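Local structure of putative oxidoreductase molybdopterin-binding subunit (Sulfolobus tokodaii, 4ZOH) at residues F342-V347 with G407-I412; I349-L354 with Y359-K364; A449-A454 with E463-R468; A556-K561 with S661-G666. The protein probably serves as the large, molybdenum-cofactor-carrying subunit of an oxidoreductase of the xanthine dehydrogenase and aldehyde oxidase family, binding pterin cytosine dinucleotide. All blocks are in the same frame, centred on the assembly; numbering follows the deposited sequence.

Contact 1 of 4, residues F342-V347 with G407-I412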
loop_
_atom_site.group_PDB
_atom_site.type_symbol
_atom_site.label_atom_id
_atom_site.label_comp_id
_atom_site.label_asym_id
_atom_site.label_seq_id
_atom_site.Cartn_x
_atom_site.Cartn_y
_atom_site.Cartn_z
ATOM N N PHE A 342 11.290 23.267 -39.589
ATOM C CA PHE A 342 10.920 24.094 -40.708
ATOM C C PHE A 342 12.024 25.056 -41.157
ATOM O O PHE A 342 12.395 24.979 -42.332
ATOM C CB PHE A 342 9.545 24.779 -40.489
ATOM C CG PHE A 342 8.359 23.786 -40.473
ATOM C CD1 PHE A 342 8.262 22.796 -41.394
ATOM C CD2 PHE A 342 7.375 23.879 -39.506
ATOM C CE1 PHE A 342 7.179 21.907 -41.392
ATOM C CE2 PHE A 342 6.294 23.021 -39.495
ATOM C CZ PHE A 342 6.201 22.013 -40.409
ATOM N N ILE A 343 12.563 25.908 -40.273
ATOM C CA ILE A 343 13.582 26.834 -40.691
ATOM C C ILE A 343 14.880 26.104 -41.160
ATOM O O ILE A 343 15.488 26.515 -42.152
ATOM C CB ILE A 343 13.879 27.966 -39.665
ATOM C CG1 ILE A 343 14.747 29.076 -40.310
ATOM C CG2 ILE A 343 14.493 27.473 -38.332
ATOM C CD1 ILE A 343 14.125 29.706 -41.565
ATOM N N GLU A 344 15.277 25.012 -40.486
ATOM C CA GLU A 344 16.526 24.294 -40.837
ATOM C C GLU A 344 16.400 23.505 -42.122
ATOM O O GLU A 344 17.367 23.403 -42.899
ATOM C CB GLU A 344 17.039 23.446 -39.678
ATOM C CG GLU A 344 17.390 24.234 -38.464
ATOM C CD GLU A 344 18.546 25.186 -38.771
ATOM O OE1 GLU A 344 19.639 24.649 -39.105
ATOM O OE2 GLU A 344 18.323 26.445 -38.721
ATOM N N ARG A 345 15.218 23.025 -42.442
ATOM C CA ARG A 345 15.028 22.469 -43.754
ATOM C C ARG A 345 15.070 23.548 -44.873
ATOM O O ARG A 345 15.743 23.378 -45.906
ATOM C CB ARG A 345 13.729 21.711 -43.806
ATOM C CG ARG A 345 13.723 20.418 -42.948
ATOM C CD ARG A 345 14.685 19.380 -43.510
ATOM N NE ARG A 345 14.287 18.987 -44.851
ATOM C CZ ARG A 345 15.008 19.180 -45.956
ATOM N NH1 ARG A 345 16.243 19.711 -45.879
ATOM N NH2 ARG A 345 14.501 18.775 -47.137
ATOM N N ILE A 346 14.356 24.648 -44.657
ATOM C CA ILE A 346 14.273 25.733 -45.608
ATOM C C ILE A 346 15.726 26.194 -45.907
ATOM O O ILE A 346 16.066 26.254 -47.051
ATOM C CB ILE A 346 13.372 26.892 -45.058
ATOM C CG1 ILE A 346 11.869 26.523 -45.226
ATOM C CG2 ILE A 346 13.651 28.224 -45.777
ATOM C CD1 ILE A 346 10.988 27.325 -44.285
ATOM N N VAL A 347 16.536 26.483 -44.864
ATOM C CA VAL A 347 17.937 26.887 -44.975
ATOM C C VAL A 347 18.734 25.914 -45.887
ATOM O O VAL A 347 19.534 26.356 -46.750
ATOM C CB VAL A 347 18.602 26.980 -43.596
ATOM C CG1 VAL A 347 20.124 26.939 -43.703
ATOM C CG2 VAL A 347 18.234 28.276 -42.893
ATOM N N GLY A 407 25.026 16.249 -42.603
ATOM C CA GLY A 407 23.934 17.190 -42.449
ATOM C C GLY A 407 24.201 17.928 -41.217
ATOM O O GLY A 407 24.787 17.381 -40.251
ATOM N N VAL A 408 23.852 19.204 -41.247
ATOM C CA VAL A 408 23.949 20.006 -40.034
ATOM C C VAL A 408 22.626 20.713 -39.779
ATOM O O VAL A 408 21.826 20.865 -40.728
ATOM C CB VAL A 408 25.154 20.974 -40.065
ATOM C CG1 VAL A 408 26.260 20.387 -40.944
ATOM C CG2 VAL A 408 24.833 22.357 -40.550
ATOM N N SER A 409 22.414 21.156 -38.527
ATOM C CA SER A 409 21.368 22.125 -38.266
ATOM C C SER A 409 21.733 22.858 -36.999
ATOM O O SER A 409 22.506 22.389 -36.142
ATOM C CB SER A 409 19.926 21.474 -38.229
ATOM O OG SER A 409 19.771 20.753 -37.022
ATOM N N SER A 410 21.206 24.049 -36.900
ATOM C CA SER A 410 21.445 24.837 -35.757
ATOM C C SER A 410 20.064 25.133 -35.118
ATOM O O SER A 410 19.063 25.222 -35.840
ATOM C CB SER A 410 22.083 26.084 -36.229
ATOM O OG SER A 410 22.565 26.683 -35.086
ATOM N N TYR A 411 19.993 25.204 -33.793
ATOM C CA TYR A 411 18.709 25.358 -33.178
ATOM C C TYR A 411 18.846 26.433 -32.142
ATOM O O TYR A 411 19.948 26.723 -31.639
ATOM C CB TYR A 411 18.202 23.997 -32.562
ATOM C CG TYR A 411 18.881 23.661 -31.271
ATOM C CD1 TYR A 411 18.386 24.142 -30.067
ATOM C CD2 TYR A 411 20.130 22.919 -31.257
ATOM C CE1 TYR A 411 19.058 23.890 -28.859
ATOM C CE2 TYR A 411 20.783 22.629 -30.054
ATOM C CZ TYR A 411 20.247 23.099 -28.871
ATOM O OH TYR A 411 20.886 22.878 -27.677
ATOM N N ILE A 412 17.711 27.032 -31.820
ATOM C CA ILE A 412 17.580 27.818 -30.584
ATOM C C ILE A 412 16.224 27.376 -29.978
ATOM O O ILE A 412 15.453 26.757 -30.696
ATOM C CB ILE A 412 17.702 29.326 -30.857
ATOM C CG1 ILE A 412 17.809 30.071 -29.536
ATOM C CG2 ILE A 412 16.646 29.823 -31.858
ATOM C CD1 ILE A 412 18.698 31.294 -29.509
#
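A buried carboxylate, E344, reaches from helix 336-353 to the backbone of S410 on strand 405-412, an edge strand, within this chain, of a four-stranded mixed sheet. The contact thus ties a helix of the first molybdopterin cofactor-binding region to a sheet edge of the second.

Hydrogen bonding across the gap is a single link: S410 N donates to E344 OE1 at 2.8 Å, nearly straight at 167°. The N-H comes down on the oxygen from above the carboxylate plane, 68° out of it. The same strand forms backbone bonds on S409 with H571 and Y411 with G569, so the amide of S410 points the other way, to the helix.

Both carboxylate oxygens have partners outside the segments. R362 forms a salt bridge to E344 OE1 and Y309 OH bonds E344 OE2, so both oxygens are gripped; the arginine would favour the ionised carboxylate.

Van der Waals contact completes the fit. E344 CB and S409 CB lie 3.8 Å apart, and the glutamate chain bends back at chi2 (-63°), which sets its carboxylate beside the strand backbone. The serine hydroxyls look to other partners, S409 OG to T681 OG1 and S410 OG to G569 O. The nearest carbon of the strand to E344 OE1 is S409 CA, at 3.2 Å.

Contact 2 of 4, residues I349-L354 with Y359-K364; sequences IVADEL and YEIRLK
I361 and A351 carry this helix-helix contact, with V350 as the third member, and all three are buried. I361 gives up the most surface. Its long branch does the touching: CG1 stands anti to the backbone N (chi1 -153°) and the chain runs on extended through chi2, which carries the CD1 methyl out from helix 358-365 to the surface of helix 336-353.

There CD1 settles against the backbone as much as against side chains. It lies 3.7 Å from A351 N and 3.8 Å from A351 CB, so the small alanine side chain lets the isoleucine methyl come right up to the helix backbone. The other branch gives a second, looser touch, I361 CG2 standing 4.1 Å from A351 CB. Between the two segments the backbones come nearest at this pair, with A351 CA and I361 CA 6.5 Å apart.

V350 closes on the same methyl. Its CG1 meets I361 CD1 at 3.9 Å, and the two side chains cross at about a right angle. The side-chain contacts between the segments are all apolar.

These are consecutive helices joined by a short turn: helix 336-353 ends, a few residues redirect the chain, and helix 358-365 packs across it. I356, in that connection, also touches I361. On one flank helix 336-353 lies against strand 149-161, where I349 rests on I151 and L155; helix 358-365 in turn is covered by helix 385-401, through L363 on L389 and Y359 on K393.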
loop_
_atom_site.group_PDB
_atom_site.type_symbol
_atom_site.label_atom_id
_atom_site.label_comp_id
_atom_site.label_asym_id
_atom_site.label_seq_id
_atom_site.Cartn_x
_atom_site.Cartn_y
_atom_site.Cartn_z
ATOM N N ILE A 349 17.383 23.929 -48.120
ATOM C CA ILE A 349 16.748 23.842 -49.423
ATOM C C ILE A 349 17.327 24.993 -50.238
ATOM O O ILE A 349 17.600 24.840 -51.399
ATOM C CB ILE A 349 15.200 23.875 -49.330
ATOM C CG1 ILE A 349 14.686 22.492 -48.980
ATOM C CG2 ILE A 349 14.582 24.417 -50.622
ATOM C CD1 ILE A 349 13.385 22.596 -48.255
ATOM N N VAL A 350 17.529 26.119 -49.587
ATOM C CA VAL A 350 18.030 27.298 -50.230
ATOM C C VAL A 350 19.500 27.022 -50.620
ATOM O O VAL A 350 19.814 27.123 -51.809
ATOM C CB VAL A 350 17.924 28.498 -49.296
ATOM C CG1 VAL A 350 18.750 29.658 -49.827
ATOM C CG2 VAL A 350 16.466 28.919 -49.147
ATOM N N ALA A 351 20.347 26.676 -49.613
ATOM C CA ALA A 351 21.771 26.258 -49.789
ATOM C C ALA A 351 21.924 25.345 -50.991
ATOM O O ALA A 351 22.682 25.667 -51.899
ATOM C CB ALA A 351 22.384 25.656 -48.500
ATOM N N ASP A 352 21.120 24.300 -51.060
ATOM C CA ASP A 352 21.083 23.415 -52.185
ATOM C C ASP A 352 20.635 24.021 -53.505
ATOM O O ASP A 352 21.061 23.561 -54.586
ATOM C CB ASP A 352 20.180 22.225 -51.882
ATOM C CG ASP A 352 20.876 21.163 -50.987
ATOM O OD1 ASP A 352 22.055 21.394 -50.609
ATOM O OD2 ASP A 352 20.266 20.091 -50.701
ATOM N N GLU A 353 19.718 24.993 -53.445
ATOM C CA GLU A 353 19.250 25.653 -54.661
ATOM C C GLU A 353 20.313 26.666 -55.148
ATOM O O GLU A 353 20.548 26.763 -56.305
ATOM C CB GLU A 353 17.873 26.291 -54.450
ATOM C CG GLU A 353 17.126 26.587 -55.734
ATOM C CD GLU A 353 16.684 25.340 -56.451
ATOM O OE1 GLU A 353 16.645 24.286 -55.778
ATOM O OE2 GLU A 353 16.389 25.399 -57.683
ATOM N N LEU A 354 20.991 27.366 -54.247
ATOM C CA LEU A 354 22.000 28.301 -54.627
ATOM C C LEU A 354 23.447 27.760 -54.669
ATOM O O LEU A 354 24.368 28.577 -54.725
ATOM C CB LEU A 354 21.947 29.498 -53.677
ATOM C CG LEU A 354 20.582 30.189 -53.420
ATOM C CD1 LEU A 354 20.880 31.437 -52.643
ATOM C CD2 LEU A 354 19.814 30.504 -54.705
ATOM N N TYR A 359 27.118 24.672 -44.148
ATOM C CA TYR A 359 27.632 25.344 -42.948
ATOM C C TYR A 359 27.799 26.871 -43.171
ATOM O O TYR A 359 27.498 27.734 -42.267
ATOM C CB TYR A 359 28.933 24.702 -42.428
ATOM C CG TYR A 359 29.026 24.757 -40.904
ATOM C CD1 TYR A 359 28.675 23.622 -40.097
ATOM C CD2 TYR A 359 29.408 25.929 -40.262
ATOM C CE1 TYR A 359 28.719 23.714 -38.705
ATOM C CE2 TYR A 359 29.464 26.017 -38.892
ATOM C CZ TYR A 359 29.119 24.895 -38.127
ATOM O OH TYR A 359 29.181 25.004 -36.751
ATOM N N GLU A 360 28.260 27.212 -44.382
ATOM C CA GLU A 360 28.565 28.636 -44.702
ATOM C C GLU A 360 27.270 29.487 -44.641
ATOM O O GLU A 360 27.231 30.577 -44.037
ATOM C CB GLU A 360 29.312 28.781 -46.096
ATOM C CG GLU A 360 30.798 28.367 -46.080
ATOM C CD GLU A 360 31.676 29.218 -45.158
ATOM O OE1 GLU A 360 31.496 30.454 -45.100
ATOM O OE2 GLU A 360 32.546 28.649 -44.462
ATOM N N ILE A 361 26.199 28.952 -45.211
ATOM C CA ILE A 361 24.907 29.688 -45.198
ATOM C C ILE A 361 24.474 30.057 -43.762
ATOM O O ILE A 361 24.013 31.205 -43.517
ATOM C CB ILE A 361 23.837 28.933 -45.984
ATOM C CG1 ILE A 361 22.814 29.941 -46.521
ATOM C CG2 ILE A 361 23.259 27.824 -45.127
ATOM C CD1 ILE A 361 21.934 29.363 -47.611
ATOM N N ARG A 362 24.745 29.151 -42.803
ATOM C CA ARG A 362 24.395 29.407 -41.428
ATOM C C ARG A 362 25.309 30.461 -40.786
ATOM O O ARG A 362 24.850 31.327 -40.004
ATOM C CB ARG A 362 24.317 28.043 -40.612
ATOM C CG ARG A 362 23.252 27.063 -41.125
ATOM C CD ARG A 362 23.232 25.703 -40.363
ATOM N NE ARG A 362 21.939 25.057 -40.562
ATOM C CZ ARG A 362 21.564 24.411 -41.664
ATOM N NH1 ARG A 362 22.406 24.233 -42.694
ATOM N NH2 ARG A 362 20.335 23.909 -41.742
ATOM N N LEU A 363 26.614 30.380 -41.076
ATOM C CA LEU A 363 27.552 31.409 -40.593
ATOM C C LEU A 363 27.191 32.764 -41.225
ATOM O O LEU A 363 27.359 33.775 -40.548
ATOM C CB LEU A 363 29.031 31.074 -40.874
ATOM C CG LEU A 363 29.621 29.913 -40.067
ATOM C CD1 LEU A 363 30.892 29.489 -40.763
ATOM C CD2 LEU A 363 29.856 30.315 -38.624
ATOM N N LYS A 364 26.680 32.740 -42.472
ATOM C CA LYS A 364 26.278 33.962 -43.175
ATOM C C LYS A 364 25.083 34.667 -42.462
ATOM O O LYS A 364 25.152 35.899 -42.155
ATOM C CB LYS A 364 26.005 33.705 -44.667
ATOM C CG LYS A 364 25.606 34.999 -45.400
ATOM C CD LYS A 364 25.712 34.963 -46.906
ATOM C CE LYS A 364 27.125 35.379 -47.329
ATOM N NZ LYS A 364 27.472 35.068 -48.750
#

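Contact 3 of 4, residues A449-A454 with E463-R468; sequences AFAQIA and EKIEVR
V467 has CG1 anti to its amide nitrogen (chi1 -177°) and CG2 beside it, a rotation that splits its two methyls between neighbouring helix residues. CG2 packs on A451 CB at 3.8 Å, while CG1 lies at the edge of the F450 ring, near its plane, and 4.2 Å from F450 CB. In I465 the first torsion, -48°, places CG1 next to the nitrogen and swings CG2 opposite it; that methyl rests between two turns of the helix, 4.1 Å from both A451 CA and A454 CB.

Both residues belong to strand 465-468, which follows helix 446-458 in a beta-alpha-beta crossover begun by strand 433-437. The short segments run at 139° to one another, with axes 8.4 Å apart, a spacing that suits the alanines on the helix side. Alternate strand residues face the other way: E466 forms salt bridges to K432 and to K178 of the second subunit, and R468 pairs with E473 of that subunit. At the start of the helix segment A449 touches the pterin cytosine dinucleotide, and the side chain of F450 is about 7 Å from it.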
loop_
_atom_site.group_PDB
_atom_site.type_symbol
_atom_site.label_atom_id
_atom_site.label_comp_id
_atom_site.label_asym_id
_atom_site.label_seq_id
_atom_site.Cartn_x
_atom_site.Cartn_y
_atom_site.Cartn_z
ATOM N N ALA A 449 20.612 16.271 -9.238
ATOM C CA ALA A 449 21.001 17.666 -9.401
ATOM C C ALA A 449 20.573 18.499 -8.209
ATOM O O ALA A 449 21.343 19.394 -7.711
ATOM C CB ALA A 449 20.516 18.206 -10.748
ATOM N N PHE A 450 19.423 18.134 -7.617
ATOM C CA PHE A 450 18.943 18.923 -6.482
ATOM C C PHE A 450 19.825 18.684 -5.269
ATOM O O PHE A 450 20.097 19.590 -4.452
ATOM C CB PHE A 450 17.437 18.678 -6.199
ATOM C CG PHE A 450 16.537 19.178 -7.290
ATOM C CD1 PHE A 450 16.936 20.239 -8.146
ATOM C CD2 PHE A 450 15.287 18.636 -7.475
ATOM C CE1 PHE A 450 16.093 20.711 -9.172
ATOM C CE2 PHE A 450 14.425 19.129 -8.475
ATOM C CZ PHE A 450 14.828 20.151 -9.317
ATOM N N ALA A 451 20.226 17.432 -5.120
ATOM C CA ALA A 451 21.059 17.034 -4.000
ATOM C C ALA A 451 22.468 17.742 -4.145
ATOM O O ALA A 451 22.957 18.285 -3.179
ATOM C CB ALA A 451 21.190 15.518 -3.961
ATOM N N GLN A 452 23.034 17.773 -5.343
ATOM C CA GLN A 452 24.297 18.545 -5.650
ATOM C C GLN A 452 24.184 20.045 -5.274
ATOM O O GLN A 452 25.074 20.607 -4.574
ATOM C CB GLN A 452 24.630 18.464 -7.159
ATOM C CG GLN A 452 24.845 17.067 -7.687
ATOM C CD GLN A 452 24.947 17.037 -9.214
ATOM O OE1 GLN A 452 24.060 16.514 -9.880
ATOM N NE2 GLN A 452 26.069 17.595 -9.779
ATOM N N ILE A 453 23.087 20.684 -5.704
ATOM C CA ILE A 453 22.783 22.089 -5.329
ATOM C C ILE A 453 22.688 22.291 -3.809
ATOM O O ILE A 453 23.388 23.151 -3.259
ATOM C CB ILE A 453 21.550 22.649 -6.064
ATOM C CG1 ILE A 453 21.845 22.765 -7.556
ATOM C CG2 ILE A 453 21.115 24.009 -5.522
ATOM C CD1 ILE A 453 20.559 22.889 -8.413
ATOM N N ALA A 454 21.855 21.500 -3.123
ATOM C CA ALA A 454 21.627 21.733 -1.717
ATOM C C ALA A 454 22.902 21.413 -0.907
ATOM O O ALA A 454 23.178 22.082 0.064
ATOM C CB ALA A 454 20.439 20.925 -1.172
ATOM N N GLU A 463 25.327 12.723 0.348
ATOM C CA GLU A 463 24.525 11.631 0.926
ATOM C C GLU A 463 23.705 12.125 2.112
ATOM O O GLU A 463 22.864 11.401 2.600
ATOM C CB GLU A 463 25.332 10.375 1.368
ATOM C CG GLU A 463 26.601 10.047 0.614
ATOM C CD GLU A 463 27.772 10.931 1.046
ATOM O OE1 GLU A 463 28.232 10.811 2.217
ATOM O OE2 GLU A 463 28.202 11.750 0.223
ATOM N N LYS A 464 23.964 13.339 2.594
ATOM C CA LYS A 464 23.167 13.895 3.686
ATOM C C LYS A 464 21.775 14.432 3.236
ATOM O O LYS A 464 20.952 14.785 4.092
ATOM C CB LYS A 464 23.922 15.004 4.415
ATOM C CG LYS A 464 25.087 14.522 5.305
ATOM C CD LYS A 464 24.755 13.313 6.187
ATOM C CE LYS A 464 25.681 13.239 7.387
ATOM N NZ LYS A 464 25.139 12.156 8.244
ATOM N N ILE A 465 21.580 14.543 1.925
ATOM C CA ILE A 465 20.446 15.250 1.369
ATOM C C ILE A 465 19.576 14.204 0.646
ATOM O O ILE A 465 19.836 13.855 -0.506
ATOM C CB ILE A 465 20.834 16.340 0.319
ATOM C CG1 ILE A 465 21.997 17.321 0.779
ATOM C CG2 ILE A 465 19.578 17.060 -0.220
ATOM C CD1 ILE A 465 21.730 18.069 2.089
ATOM N N GLU A 466 18.583 13.689 1.349
ATOM C CA GLU A 466 17.543 12.899 0.741
ATOM C C GLU A 466 16.621 13.841 -0.091
ATOM O O GLU A 466 16.234 14.893 0.388
ATOM C CB GLU A 466 16.695 12.204 1.811
ATOM C CG GLU A 466 15.715 11.195 1.119
ATOM C CD GLU A 466 14.637 10.547 2.013
ATOM O OE1 GLU A 466 14.512 10.828 3.248
ATOM O OE2 GLU A 466 13.898 9.694 1.445
ATOM N N VAL A 467 16.290 13.447 -1.314
ATOM C CA VAL A 467 15.445 14.260 -2.140
ATOM C C VAL A 467 14.154 13.492 -2.455
ATOM O O VAL A 467 14.215 12.337 -2.966
ATOM C CB VAL A 467 16.148 14.633 -3.455
ATOM C CG1 VAL A 467 15.261 15.562 -4.318
ATOM C CG2 VAL A 467 17.481 15.331 -3.147
ATOM N N ARG A 468 13.003 14.137 -2.157
ATOM C CA ARG A 468 11.654 13.540 -2.335
ATOM C C ARG A 468 10.788 14.435 -3.204
ATOM O O ARG A 468 11.063 15.628 -3.326
ATOM C CB ARG A 468 11.024 13.360 -0.944
ATOM C CG ARG A 468 11.759 12.319 -0.101
ATOM C CD ARG A 468 11.330 10.918 -0.527
ATOM N NE ARG A 468 9.940 10.696 -0.084
ATOM C CZ ARG A 468 8.868 10.514 -0.864
ATOM N NH1 ARG A 468 9.008 10.535 -2.175
ATOM N NH2 ARG A 468 7.639 10.379 -0.305
#

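Contact 4 of 4, residues A556-K561 with S661-G666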
loop_
_atom_site.group_PDB
_atom_site.type_symbol
_atom_site.label_atom_id
_atom_site.label_comp_id
_atom_site.label_asym_id
_atom_site.label_seq_id
_atom_site.Cartn_x
_atom_site.Cartn_y
_atom_site.Cartn_z
ATOM N N ALA A 556 10.435 27.512 0.095
ATOM C CA ALA A 556 10.712 28.682 -0.743
ATOM C C ALA A 556 9.897 28.527 -2.003
ATOM O O ALA A 556 9.681 27.443 -2.478
ATOM C CB ALA A 556 12.187 28.766 -1.083
ATOM N N ILE A 557 9.420 29.623 -2.540
ATOM C CA ILE A 557 8.698 29.543 -3.782
ATOM C C ILE A 557 9.548 30.482 -4.605
ATOM O O ILE A 557 9.785 31.640 -4.183
ATOM C CB ILE A 557 7.241 30.052 -3.660
ATOM C CG1 ILE A 557 6.386 29.134 -2.762
ATOM C CG2 ILE A 557 6.627 30.262 -5.047
ATOM C CD1 ILE A 557 4.999 29.704 -2.389
ATOM N N TYR A 558 10.008 29.984 -5.743
ATOM C CA TYR A 558 10.721 30.795 -6.713
ATOM C C TYR A 558 9.748 31.222 -7.812
ATOM O O TYR A 558 9.357 30.426 -8.648
ATOM C CB TYR A 558 11.953 30.007 -7.275
ATOM C CG TYR A 558 12.737 30.775 -8.332
ATOM C CD1 TYR A 558 13.495 31.938 -7.984
ATOM C CD2 TYR A 558 12.722 30.367 -9.668
ATOM C CE1 TYR A 558 14.215 32.649 -8.959
ATOM C CE2 TYR A 558 13.427 31.098 -10.645
ATOM C CZ TYR A 558 14.171 32.227 -10.269
ATOM O OH TYR A 558 14.862 32.914 -11.193
ATOM N N ASN A 559 9.288 32.467 -7.744
ATOM C CA ASN A 559 8.371 33.024 -8.755
ATOM C C ASN A 559 9.213 33.347 -9.996
ATOM O O ASN A 559 10.306 33.805 -9.879
ATOM C CB ASN A 559 7.591 34.241 -8.210
ATOM C CG ASN A 559 8.502 35.248 -7.501
ATOM O OD1 ASN A 559 9.351 34.872 -6.672
ATOM N ND2 ASN A 559 8.330 36.546 -7.810
ATOM N N VAL A 560 8.744 33.012 -11.173
ATOM C CA VAL A 560 9.577 33.224 -12.384
ATOM C C VAL A 560 9.216 34.593 -13.010
ATOM O O VAL A 560 8.178 34.724 -13.647
ATOM C CB VAL A 560 9.397 32.080 -13.394
ATOM C CG1 VAL A 560 10.127 32.361 -14.736
ATOM C CG2 VAL A 560 9.835 30.733 -12.771
ATOM N N LYS A 561 10.090 35.584 -12.819
ATOM C CA LYS A 561 9.898 36.912 -13.395
ATOM C C LYS A 561 10.454 37.058 -14.816
ATOM O O LYS A 561 9.964 37.861 -15.568
ATOM C CB LYS A 561 10.444 37.987 -12.449
ATOM C CG LYS A 561 9.537 38.188 -11.256
ATOM C CD LYS A 561 10.318 38.543 -9.999
ATOM C CE LYS A 561 9.641 39.664 -9.207
ATOM N NZ LYS A 561 10.571 40.170 -8.159
ATOM N N SER A 661 21.623 31.630 -17.870
ATOM C CA SER A 661 20.261 32.114 -17.745
ATOM C C SER A 661 20.286 33.195 -16.672
ATOM O O SER A 661 21.267 33.307 -15.934
ATOM C CB SER A 661 19.335 30.945 -17.341
ATOM O OG SER A 661 19.527 30.700 -15.977
ATOM N N PRO A 662 19.223 34.010 -16.553
ATOM C CA PRO A 662 19.258 34.949 -15.383
ATOM C C PRO A 662 18.942 34.286 -14.017
ATOM O O PRO A 662 18.998 34.947 -12.982
ATOM C CB PRO A 662 18.202 36.017 -15.722
ATOM C CG PRO A 662 17.363 35.422 -16.842
ATOM C CD PRO A 662 18.147 34.323 -17.518
ATOM N N HIS A 663 18.619 32.995 -14.007
ATOM C CA HIS A 663 18.175 32.337 -12.760
ATOM C C HIS A 663 19.356 32.029 -11.831
ATOM O O HIS A 663 20.501 31.887 -12.294
ATOM C CB HIS A 663 17.403 31.044 -13.126
ATOM C CG HIS A 663 16.244 31.299 -14.057
ATOM N ND1 HIS A 663 15.103 31.989 -13.669
ATOM C CD2 HIS A 663 16.079 31.010 -15.367
ATOM C CE1 HIS A 663 14.257 32.049 -14.692
ATOM N NE2 HIS A 663 14.841 31.484 -15.741
ATOM N N PRO A 664 19.083 31.890 -10.525
ATOM C CA PRO A 664 20.162 31.630 -9.567
ATOM C C PRO A 664 21.006 30.383 -9.889
ATOM O O PRO A 664 22.114 30.277 -9.406
ATOM C CB PRO A 664 19.432 31.437 -8.208
ATOM C CG PRO A 664 18.139 32.156 -8.376
ATOM C CD PRO A 664 17.797 32.164 -9.867
ATOM N N THR A 665 20.514 29.460 -10.698
ATOM C CA THR A 665 21.334 28.306 -11.053
ATOM C C THR A 665 22.255 28.657 -12.233
ATOM O O THR A 665 23.226 27.946 -12.446
ATOM C CB THR A 665 20.488 27.070 -11.436
ATOM O OG1 THR A 665 19.678 27.414 -12.570
ATOM C CG2 THR A 665 19.600 26.667 -10.261
ATOM N N GLY A 666 21.923 29.714 -12.999
ATOM C CA GLY A 666 22.586 30.004 -14.308
ATOM C C GLY A 666 22.288 29.051 -15.467
ATOM O O GLY A 666 22.749 29.253 -16.624
#
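Y558 and H663 meet edge to edge through a hydrogen bond, joining strand 553-559, an edge strand of a mixed sheet, to a loop that bends through a type I beta turn from H663 to G666. Y558 OH and H663 ND1 are 2.7 Å apart, and either could be the donor. Each polar atom lies in the plane of the other's ring and at its edge, so neither ring covers the other's face. The planes stand at 78° and the centroids are 5.7 Å apart, a rim-to-rim pairing.

Y558 gets there by extending its ring away from its own nitrogen, with CG anti to it (chi1 178°), which sends the hydroxyl across toward the loop. P664 comes to meet Y558 from the opposite direction: its CD lies 3.6 Å from Y558 CZ, an apolar touch beside the polar one. V560 CG1 adds a lighter contact to H663 CE1 at 4.1 Å, coming obliquely to the imidazole.

Helix 486-512 lies alongside, with T488 against H663 and S492 against P664. The histidine side chain is about 10 Å from the bound pterin cytosine dinucleotide.

Within the loop S661 N bonds G666 O, and G666 N bonds H663 O across the turn. An ST turn leads into it at H663, where H663 N donates to S661 OG at 3.2 Å.

In the fold
Contacts 1 and 2 share helix 336-353 and touch directly: the arginine that pairs with the E344 carboxylate belongs to contact 2, and V347 packs on I361. Contact 2 is also nested in the chain loop that contact 1 closes. Contacts 3 and 4 lie about 18 Å apart between centres, at opposite edges of one four-stranded sheet, and both reach the second subunit. Contacts 1, 2 and 3 are buried, while contact 4 is only partly buried, with P664 exposed and V560 partly so. Chemistry follows place: contact 1 buries a carboxylate, probably ionised, between helix and strand, contacts 2 and 3 are apolar packing against helices, and contact 4 joins strand to loop by a tyrosine-histidine bond.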